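Local structure of cofilin (Streptomyces griseoflavus, 5IVU) at residues Lys27-His32 with Glu43-Ser48; Asp61-Ala66 with Lys97-Tyr102; Tyr68-Glu73 with Glu131-Lys136. The protein probably binds actin and belongs to the ADF/cofilin family of cytoskeletal proteins. All coordinates share one frame; numbering follows the deposited sequence.

All three contacts involve the mixed central sheet of one ADF-homology fold, but they hold it differently. Contact 1 lies closest to the centre of the chain and joins two neighbouring strands by backbone hydrogen bonds. Contacts 2 and 3 both use strand 64-72, toward its two ends, their centres about 23 Å apart. Contact 2 joins it to helix 96-112 through a mixture of aromatic packing and amide hydrogen bonds. Contact 3, which buries the least area, sets it against helix 130-136 with aliphatic groups. Strands 28-33 and 64-72 are neighbours, which brings contact 1 up against both others. All three combine buried with more exposed residues.

Contact 1. Residues Lys27-His32 with Glu43-Ser48; sequences KYIIFH and EKSSDS
The beta hairpin of strands 28-33 and 39-46 is paired here in antiparallel register, with Ile29 facing Ser45 as a non-hydrogen-bonded pair between the hydrogen-bonded pairs Tyr28-Ser46 and Ile30-Lys44. The strand axes run at 177° and 4.7 Å apart. Each end carries a classic beta bulge. At one, Ser46 O takes Lys27 N at 2.9 Å and, weakly, Tyr28 N; at the other, Ile30 O is gripped by two donors, Glu43 N at 2.8 Å and Lys44 N at 3.2 Å. Ile29 and Phe31 face helices 11-21 and 96-112, whereas Tyr28 and Ile30 meet helix 51-57. With CG between the backbone N and the carbonyl carbon (chi1 69°), the Tyr28 ring is brought over Ser46, whose CB lies over one face, offset toward the rim, 3.5 Å from the centroid. The ring also meets Phe54, and its OH is hydrogen-bonded to Asp57. An alanine in place of Tyr28 would probably leave Ser46 CB without its aromatic cover and Asp57 without this hydroxyl partner. His32 similarly has Glu43 CB over one ring face. Beyond the paired region the chain bends in an ST turn, where Ser46 OG accepts from Ser48 N at 3.0 Å.

Contact 2. Residues Asp61-Ala66 with Lys97-Tyr102; sequences DECRWA and KQKMAY
The indole of Trp65 has Tyr102 CD2 over one face, offset toward the rim and 3.3 Å from Trp65 CZ2, while the backbone O of Tyr102 lies at its edge, in plane. The two rings are neither stacked nor perpendicular: the phenol and the six-membered ring of the indole have planes 37° apart. On a face of the Tyr102 ring sits Cys63 CB, over the centre and 3.7 Å from the centroid, a CH-pi contact. With Cys63 SG anti to its carbonyl carbon (chi1 -51°), the sulfur lies obliquely to the ring and comes 3.7 Å from Lys99 CG. A second pair of flat groups is polar. The Gln98 amide and Glu62 carboxylate are nearly coplanar, and Gln98 NE2 donates to the anti lone pair of Glu62 OE1 at 3.1 Å. The other end of the same amide, Gln98 OE1, accepts from Cys63 N at 3.0 Å, with the donor well above the carbonyl plane. Glu62 OE1 is also bridged by Arg64 NH2 at 2.9 Å; Arg64 NH1 pairs with Glu43, so the carboxylates would help neutralise the guanidinium. Tyr102 OH is held by Leu33 N. The arrangement joins the loop leading into strand 64-72, and the strand's first residues, to helix 96-112, the long helix of the ADF-homology fold, which in related cofilins belongs to the actin-binding surface and probably does so here.

Contact 3. Residues Tyr68-Glu73 with Glu131-Lys136; sequences YDLEYE and ENVLDK
Leu70 meets Val133 across the contact, while a short polar bond lies within helix 130-136, away from the strand: Lys136 NZ donates to Asn132 OD1 at 2.9 Å, in the carbonyl plane. Across the contact the side-chain atoms that touch are carbons. The strand and helix axes cross at -81°, 9.6 Å apart, so the helix meets the strand over a short patch. Leu70, with CG anti to the backbone N (chi1 -168°), extends to the helix, and its CD2 comes 3.6 Å from Val133 CG1; its other methyl, CD1, also borders that branch. Leu134 reaches the strand with one methyl, CD2, which lies 3.5 Å from Tyr72 CB and 3.6 Å from Glu71 O. The Tyr72 ring leads away from the helix, leaving its CB as the nearest point, and its side chain rests on Arg81 and Lys83 of the adjacent strand 81-89. The charged end of Glu71 pairs with Lys80 rather than with the helix. With mainly aliphatic carbons in touch, the C-terminal helix is held to this end of strand 64-72 by shape and the burial of aliphatic surface, which sets position without directional bonding.

Contact 1. Residues Lys27-His32 with Glu43-Ser48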
loop_
_atom_site.group_PDB
_atom_site.type_symbol
_atom_site.label_atom_id
_atom_site.label_comp_id
_atom_site.label_asym_id
_atom_site.label_seq_id
_atom_site.Cartn_x
_atom_site.Cartn_y
_atom_site.Cartn_z
ATOM N N LYS A 27 -7.819 -8.188 -2.697
ATOM C CA LYS A 27 -7.481 -7.243 -3.750
ATOM C C LYS A 27 -6.472 -6.201 -3.256
ATOM O O LYS A 27 -5.625 -5.769 -4.033
ATOM C CB LYS A 27 -8.749 -6.586 -4.281
ATOM C CG LYS A 27 -8.575 -5.773 -5.562
ATOM C CD LYS A 27 -8.310 -6.622 -6.795
ATOM C CE LYS A 27 -8.379 -5.748 -8.041
ATOM N NZ LYS A 27 -7.880 -6.417 -9.271
ATOM N N TYR A 28 -6.544 -5.801 -1.982
ATOM C CA TYR A 28 -5.523 -4.913 -1.391
ATOM C C TYR A 28 -5.304 -5.081 0.103
ATOM O O TYR A 28 -6.127 -5.667 0.799
ATOM C CB TYR A 28 -5.844 -3.443 -1.700
ATOM C CG TYR A 28 -7.069 -2.856 -1.021
ATOM C CD1 TYR A 28 -6.996 -2.325 0.264
ATOM C CD2 TYR A 28 -8.292 -2.786 -1.694
ATOM C CE1 TYR A 28 -8.108 -1.768 0.871
ATOM C CE2 TYR A 28 -9.406 -2.221 -1.099
ATOM C CZ TYR A 28 -9.311 -1.728 0.180
ATOM O OH TYR A 28 -10.414 -1.183 0.754
ATOM N N ILE A 29 -4.180 -4.545 0.576
ATOM C CA ILE A 29 -3.794 -4.567 1.993
ATOM C C ILE A 29 -3.310 -3.162 2.395
ATOM O O ILE A 29 -2.545 -2.532 1.660
ATOM C CB ILE A 29 -2.638 -5.564 2.264
ATOM C CG1 ILE A 29 -2.994 -6.970 1.780
ATOM C CG2 ILE A 29 -2.288 -5.597 3.751
ATOM C CD1 ILE A 29 -1.836 -7.948 1.829
ATOM N N ILE A 30 -3.746 -2.696 3.569
ATOM C CA ILE A 30 -3.279 -1.436 4.152
ATOM C C ILE A 30 -2.371 -1.741 5.345
ATOM O O ILE A 30 -2.797 -2.390 6.287
ATOM C CB ILE A 30 -4.456 -0.551 4.626
ATOM C CG1 ILE A 30 -5.514 -0.364 3.520
ATOM C CG2 ILE A 30 -3.940 0.807 5.105
ATOM C CD1 ILE A 30 -5.077 0.501 2.347
ATOM N N PHE A 31 -1.121 -1.285 5.285
ATOM C CA PHE A 31 -0.167 -1.401 6.399
ATOM C C PHE A 31 0.004 -0.057 7.101
ATOM O O PHE A 31 -0.197 0.999 6.491
ATOM C CB PHE A 31 1.200 -1.868 5.900
ATOM C CG PHE A 31 1.148 -3.097 5.047
ATOM C CD1 PHE A 31 0.991 -3.002 3.670
ATOM C CD2 PHE A 31 1.259 -4.358 5.623
ATOM C CE1 PHE A 31 0.940 -4.141 2.881
ATOM C CE2 PHE A 31 1.212 -5.501 4.838
ATOM C CZ PHE A 31 1.053 -5.394 3.467
ATOM N N HIS A 32 0.414 -0.115 8.369
ATOM C CA HIS A 32 0.597 1.082 9.205
ATOM C C HIS A 32 1.581 0.831 10.366
ATOM O O HIS A 32 1.912 -0.318 10.652
ATOM C CB HIS A 32 -0.777 1.602 9.687
ATOM C CG HIS A 32 -1.353 0.868 10.865
ATOM N ND1 HIS A 32 -1.277 -0.502 11.019
ATOM C CD2 HIS A 32 -2.068 1.322 11.923
ATOM C CE1 HIS A 32 -1.888 -0.854 12.135
ATOM N NE2 HIS A 32 -2.377 0.235 12.702
ATOM N N GLU A 43 -3.099 -2.943 8.983
ATOM C CA GLU A 43 -4.290 -2.228 9.445
ATOM C C GLU A 43 -5.532 -2.923 8.920
ATOM O O GLU A 43 -6.499 -3.110 9.658
ATOM C CB GLU A 43 -4.295 -0.763 8.995
ATOM C CG GLU A 43 -5.380 0.073 9.692
ATOM C CD GLU A 43 -5.548 1.472 9.134
ATOM O OE1 GLU A 43 -5.168 1.724 7.978
ATOM O OE2 GLU A 43 -6.073 2.337 9.850
ATOM N N LYS A 44 -5.521 -3.269 7.637
ATOM C CA LYS A 44 -6.601 -4.067 7.075
ATOM C C LYS A 44 -6.337 -4.704 5.718
ATOM O O LYS A 44 -5.396 -4.367 5.011
ATOM C CB LYS A 44 -7.912 -3.284 7.001
ATOM C CG LYS A 44 -7.898 -1.883 6.416
ATOM C CD LYS A 44 -9.343 -1.310 6.258
ATOM C CE LYS A 44 -10.385 -2.232 5.575
ATOM N NZ LYS A 44 -11.714 -1.602 5.293
ATOM N N SER A 45 -7.206 -5.659 5.402
ATOM C CA SER A 45 -7.280 -6.317 4.108
ATOM C C SER A 45 -8.669 -6.090 3.524
ATOM O O SER A 45 -9.623 -5.791 4.242
ATOM C CB SER A 45 -7.054 -7.815 4.270
ATOM O OG SER A 45 -5.866 -8.066 4.989
ATOM N N SER A 46 -8.775 -6.249 2.215
ATOM C CA SER A 46 -10.050 -6.124 1.537
ATOM C C SER A 46 -10.135 -7.070 0.359
ATOM O O SER A 46 -9.139 -7.326 -0.320
ATOM C CB SER A 46 -10.243 -4.714 1.037
ATOM O OG SER A 46 -11.536 -4.565 0.475
ATOM N N ASP A 47 -11.343 -7.570 0.136
ATOM C CA ASP A 47 -11.673 -8.383 -1.028
ATOM C C ASP A 47 -12.321 -7.538 -2.113
ATOM O O ASP A 47 -12.668 -8.065 -3.171
ATOM C CB ASP A 47 -12.588 -9.571 -0.639
ATOM C CG ASP A 47 -13.932 -9.139 -0.037
ATOM O OD1 ASP A 47 -14.172 -7.934 0.182
ATOM O OD2 ASP A 47 -14.757 -10.022 0.241
ATOM N N SER A 48 -12.486 -6.236 -1.862
ATOM C CA SER A 48 -13.255 -5.371 -2.757
ATOM C C SER A 48 -12.537 -5.111 -4.075
ATOM O O SER A 48 -11.377 -4.725 -4.094
ATOM C CB SER A 48 -13.586 -4.023 -2.085
ATOM O OG SER A 48 -14.186 -3.129 -3.015
#

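Contact 2. Residues Asp61-Ala66 with Lys97-Tyr102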
loop_
_atom_site.group_PDB
_atom_site.type_symbol
_atom_site.label_atom_id
_atom_site.label_comp_id
_atom_site.label_asym_id
_atom_site.label_seq_id
_atom_site.Cartn_x
_atom_site.Cartn_y
_atom_site.Cartn_z
ATOM N N ASP A 61 -5.394 12.574 6.229
ATOM C CA ASP A 61 -4.418 13.297 7.056
ATOM C C ASP A 61 -3.460 12.364 7.834
ATOM O O ASP A 61 -2.935 12.744 8.886
ATOM C CB ASP A 61 -5.171 14.246 8.008
ATOM C CG ASP A 61 -6.117 13.509 8.968
ATOM O OD1 ASP A 61 -6.272 12.269 8.858
ATOM O OD2 ASP A 61 -6.705 14.185 9.842
ATOM N N GLU A 62 -3.246 11.151 7.315
ATOM C CA GLU A 62 -2.306 10.195 7.902
ATOM C C GLU A 62 -1.565 9.426 6.822
ATOM O O GLU A 62 -2.089 9.230 5.730
ATOM C CB GLU A 62 -3.020 9.188 8.795
ATOM C CG GLU A 62 -3.581 9.760 10.083
ATOM C CD GLU A 62 -3.851 8.680 11.118
ATOM O OE1 GLU A 62 -2.882 8.038 11.585
ATOM O OE2 GLU A 62 -5.027 8.463 11.462
ATOM N N CYS A 63 -0.339 9.009 7.137
ATOM C CA CYS A 63 0.447 8.165 6.245
ATOM C C CYS A 63 0.059 6.698 6.379
ATOM O O CYS A 63 -0.328 6.233 7.456
ATOM C CB CYS A 63 1.939 8.287 6.546
ATOM S SG CYS A 63 2.557 9.973 6.614
ATOM N N ARG A 64 0.173 5.984 5.263
ATOM C CA ARG A 64 0.019 4.532 5.228
ATOM C C ARG A 64 0.966 3.987 4.170
ATOM O O ARG A 64 1.480 4.740 3.338
ATOM C CB ARG A 64 -1.429 4.107 4.880
ATOM C CG ARG A 64 -2.482 4.433 5.926
ATOM C CD ARG A 64 -2.357 3.588 7.186
ATOM N NE ARG A 64 -2.392 4.391 8.418
ATOM C CZ ARG A 64 -3.482 4.761 9.097
ATOM N NH1 ARG A 64 -4.706 4.427 8.707
ATOM N NH2 ARG A 64 -3.350 5.491 10.189
ATOM N N TRP A 65 1.197 2.679 4.225
ATOM C CA TRP A 65 1.633 1.921 3.053
ATOM C C TRP A 65 0.489 1.020 2.617
ATOM O O TRP A 65 -0.395 0.701 3.406
ATOM C CB TRP A 65 2.861 1.060 3.337
ATOM C CG TRP A 65 4.001 1.773 3.978
ATOM C CD1 TRP A 65 4.903 2.589 3.373
ATOM C CD2 TRP A 65 4.381 1.700 5.349
ATOM N NE1 TRP A 65 5.810 3.046 4.286
ATOM C CE2 TRP A 65 5.515 2.511 5.509
ATOM C CE3 TRP A 65 3.871 1.021 6.462
ATOM C CZ2 TRP A 65 6.158 2.673 6.741
ATOM C CZ3 TRP A 65 4.507 1.185 7.695
ATOM C CH2 TRP A 65 5.639 2.008 7.816
ATOM N N ALA A 66 0.511 0.615 1.356
ATOM C CA ALA A 66 -0.472 -0.341 0.871
ATOM C C ALA A 66 0.100 -1.162 -0.245
ATOM O O ALA A 66 1.068 -0.755 -0.885
ATOM C CB ALA A 66 -1.720 0.366 0.393
ATOM N N LYS A 97 6.253 14.521 11.935
ATOM C CA LYS A 97 6.738 13.436 12.801
ATOM C C LYS A 97 6.308 12.058 12.284
ATOM O O LYS A 97 7.086 11.104 12.335
ATOM C CB LYS A 97 6.224 13.645 14.233
ATOM C CG LYS A 97 6.659 12.597 15.257
ATOM C CD LYS A 97 6.110 12.929 16.643
ATOM C CE LYS A 97 6.118 11.719 17.573
ATOM N NZ LYS A 97 5.523 12.025 18.907
ATOM N N GLN A 98 5.070 11.968 11.794
ATOM C CA GLN A 98 4.559 10.728 11.223
ATOM C C GLN A 98 5.204 10.445 9.875
ATOM O O GLN A 98 5.594 9.303 9.613
ATOM C CB GLN A 98 3.041 10.755 11.086
ATOM C CG GLN A 98 2.438 9.364 10.957
ATOM C CD GLN A 98 0.952 9.384 10.656
ATOM O OE1 GLN A 98 0.493 10.113 9.777
ATOM N NE2 GLN A 98 0.198 8.545 11.354
ATOM N N LYS A 99 5.321 11.469 9.028
ATOM C CA LYS A 99 5.962 11.307 7.719
ATOM C C LYS A 99 7.417 10.833 7.844
ATOM O O LYS A 99 7.880 10.026 7.029
ATOM C CB LYS A 99 5.937 12.611 6.910
ATOM C CG LYS A 99 4.563 13.111 6.492
ATOM C CD LYS A 99 4.715 14.269 5.512
ATOM C CE LYS A 99 3.691 15.374 5.720
ATOM N NZ LYS A 99 3.787 16.389 4.633
ATOM N N MET A 100 8.131 11.364 8.834
ATOM C CA MET A 100 9.519 10.982 9.069
ATOM C C MET A 100 9.625 9.525 9.524
ATOM O O MET A 100 10.549 8.821 9.107
ATOM C CB MET A 100 10.198 11.876 10.126
ATOM C CG MET A 100 10.562 13.301 9.748
ATOM S SD MET A 100 11.153 13.496 8.067
ATOM C CE MET A 100 9.618 13.782 7.173
ATOM N N ALA A 101 8.682 9.082 10.358
ATOM C CA ALA A 101 8.681 7.699 10.858
ATOM C C ALA A 101 8.386 6.679 9.750
ATOM O O ALA A 101 9.059 5.650 9.650
ATOM C CB ALA A 101 7.691 7.542 11.997
ATOM N N TYR A 102 7.389 6.980 8.922
ATOM C CA TYR A 102 7.056 6.130 7.778
ATOM C C TYR A 102 8.191 6.109 6.759
ATOM O O TYR A 102 8.561 5.040 6.267
ATOM C CB TYR A 102 5.736 6.568 7.114
ATOM C CG TYR A 102 4.507 5.966 7.763
ATOM C CD1 TYR A 102 4.083 6.378 9.021
ATOM C CD2 TYR A 102 3.764 4.979 7.112
ATOM C CE1 TYR A 102 2.958 5.829 9.616
ATOM C CE2 TYR A 102 2.641 4.419 7.700
ATOM C CZ TYR A 102 2.241 4.847 8.950
ATOM O OH TYR A 102 1.117 4.305 9.528
#

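Contact 3. Residues Tyr68-Glu73 with Glu131-Lys136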
loop_
_atom_site.group_PDB
_atom_site.type_symbol
_atom_site.label_atom_id
_atom_site.label_comp_id
_atom_site.label_asym_id
_atom_site.label_seq_id
_atom_site.Cartn_x
_atom_site.Cartn_y
_atom_site.Cartn_z
ATOM N N TYR A 68 -1.665 -3.076 -3.681
ATOM C CA TYR A 68 -2.876 -3.190 -4.476
ATOM C C TYR A 68 -2.605 -4.104 -5.661
ATOM O O TYR A 68 -1.606 -3.938 -6.357
ATOM C CB TYR A 68 -3.345 -1.806 -4.978
ATOM C CG TYR A 68 -4.777 -1.838 -5.456
ATOM C CD1 TYR A 68 -5.088 -2.204 -6.768
ATOM C CD2 TYR A 68 -5.826 -1.549 -4.587
ATOM C CE1 TYR A 68 -6.405 -2.264 -7.206
ATOM C CE2 TYR A 68 -7.143 -1.602 -5.013
ATOM C CZ TYR A 68 -7.432 -1.967 -6.321
ATOM O OH TYR A 68 -8.732 -2.027 -6.768
ATOM N N ASP A 69 -3.495 -5.065 -5.881
ATOM C CA ASP A 69 -3.376 -5.985 -7.002
ATOM C C ASP A 69 -4.063 -5.336 -8.193
ATOM O O ASP A 69 -5.244 -5.544 -8.440
ATOM C CB ASP A 69 -3.976 -7.356 -6.663
ATOM C CG ASP A 69 -3.717 -8.398 -7.742
ATOM O OD1 ASP A 69 -2.732 -8.264 -8.519
ATOM O OD2 ASP A 69 -4.517 -9.355 -7.834
ATOM N N LEU A 70 -3.297 -4.534 -8.923
ATOM C CA LEU A 70 -3.827 -3.682 -9.970
ATOM C C LEU A 70 -4.035 -4.460 -11.254
ATOM O O LEU A 70 -3.094 -5.028 -11.788
ATOM C CB LEU A 70 -2.860 -2.524 -10.225
ATOM C CG LEU A 70 -3.358 -1.362 -11.079
ATOM C CD1 LEU A 70 -4.359 -0.513 -10.318
ATOM C CD2 LEU A 70 -2.173 -0.527 -11.523
ATOM N N GLU A 71 -5.270 -4.464 -11.740
ATOM C CA GLU A 71 -5.636 -5.070 -13.016
ATOM C C GLU A 71 -5.744 -3.996 -14.108
ATOM O O GLU A 71 -6.283 -2.919 -13.873
ATOM C CB GLU A 71 -6.981 -5.786 -12.866
ATOM C CG GLU A 71 -7.409 -6.598 -14.087
ATOM C CD GLU A 71 -8.805 -7.169 -13.951
ATOM O OE1 GLU A 71 -9.761 -6.382 -13.767
ATOM O OE2 GLU A 71 -8.952 -8.406 -14.041
ATOM N N TYR A 72 -5.269 -4.309 -15.312
ATOM C CA TYR A 72 -5.436 -3.414 -16.476
ATOM C C TYR A 72 -5.352 -4.098 -17.833
ATOM O O TYR A 72 -4.870 -5.234 -17.956
ATOM C CB TYR A 72 -4.401 -2.296 -16.457
ATOM C CG TYR A 72 -2.965 -2.759 -16.567
ATOM C CD1 TYR A 72 -2.298 -3.252 -15.455
ATOM C CD2 TYR A 72 -2.276 -2.708 -17.777
ATOM C CE1 TYR A 72 -0.988 -3.686 -15.539
ATOM C CE2 TYR A 72 -0.961 -3.141 -17.871
ATOM C CZ TYR A 72 -0.321 -3.632 -16.745
ATOM O OH TYR A 72 0.983 -4.064 -16.808
ATOM N N GLU A 73 -5.814 -3.353 -18.838
ATOM C CA GLU A 73 -5.896 -3.806 -20.224
ATOM C C GLU A 73 -4.872 -3.041 -21.064
ATOM O O GLU A 73 -3.663 -3.201 -20.886
ATOM C CB GLU A 73 -7.345 -3.574 -20.769
ATOM C CG GLU A 73 -8.409 -3.494 -19.664
ATOM C CD GLU A 73 -9.843 -3.585 -20.158
ATOM O OE1 GLU A 73 -10.158 -4.499 -20.942
ATOM O OE2 GLU A 73 -10.672 -2.753 -19.733
ATOM N N GLU A 131 -6.707 6.195 -12.680
ATOM C CA GLU A 131 -6.129 6.482 -14.001
ATOM C C GLU A 131 -4.630 6.810 -13.926
ATOM O O GLU A 131 -3.844 6.377 -14.770
ATOM C CB GLU A 131 -6.884 7.638 -14.671
ATOM C CG GLU A 131 -6.652 7.755 -16.183
ATOM C CD GLU A 131 -6.684 9.192 -16.729
ATOM O OE1 GLU A 131 -6.849 10.167 -15.953
ATOM O OE2 GLU A 131 -6.527 9.346 -17.966
ATOM N N ASN A 132 -4.247 7.576 -12.909
ATOM C CA ASN A 132 -2.847 7.961 -12.699
ATOM C C ASN A 132 -1.994 6.728 -12.361
ATOM O O ASN A 132 -0.846 6.618 -12.799
ATOM C CB ASN A 132 -2.753 9.028 -11.587
ATOM C CG ASN A 132 -1.505 9.897 -11.696
ATOM O OD1 ASN A 132 -0.374 9.411 -11.611
ATOM N ND2 ASN A 132 -1.712 11.201 -11.859
ATOM N N VAL A 133 -2.568 5.812 -11.581
ATOM C CA VAL A 133 -1.895 4.576 -11.173
ATOM C C VAL A 133 -1.795 3.597 -12.346
ATOM O O VAL A 133 -0.755 2.964 -12.523
ATOM C CB VAL A 133 -2.584 3.941 -9.937
ATOM C CG1 VAL A 133 -2.004 2.569 -9.611
ATOM C CG2 VAL A 133 -2.438 4.865 -8.735
ATOM N N LEU A 134 -2.855 3.491 -13.151
ATOM C CA LEU A 134 -2.828 2.699 -14.395
ATOM C C LEU A 134 -1.808 3.243 -15.398
ATOM O O LEU A 134 -1.064 2.471 -15.989
ATOM C CB LEU A 134 -4.205 2.675 -15.054
ATOM C CG LEU A 134 -5.331 1.970 -14.293
ATOM C CD1 LEU A 134 -6.693 2.444 -14.780
ATOM C CD2 LEU A 134 -5.215 0.459 -14.416
ATOM N N ASP A 135 -1.791 4.568 -15.575
ATOM C CA ASP A 135 -0.775 5.273 -16.367
ATOM C C ASP A 135 0.641 4.818 -15.985
ATOM O O ASP A 135 1.386 4.296 -16.830
ATOM C CB ASP A 135 -0.930 6.830 -16.190
ATOM C CG ASP A 135 -1.938 7.451 -17.147
ATOM O OD1 ASP A 135 -2.485 6.784 -18.057
ATOM O OD2 ASP A 135 -2.200 8.649 -16.947
ATOM N N LYS A 136 1.003 5.007 -14.714
ATOM C CA LYS A 136 2.338 4.635 -14.213
ATOM C C LYS A 136 2.625 3.145 -14.325
ATOM O O LYS A 136 3.776 2.759 -14.526
ATOM C CB LYS A 136 2.540 5.093 -12.764
ATOM C CG LYS A 136 2.689 6.600 -12.625
ATOM C CD LYS A 136 3.262 6.992 -11.270
ATOM C CE LYS A 136 3.672 8.456 -11.248
ATOM N NZ LYS A 136 2.530 9.360 -11.567
#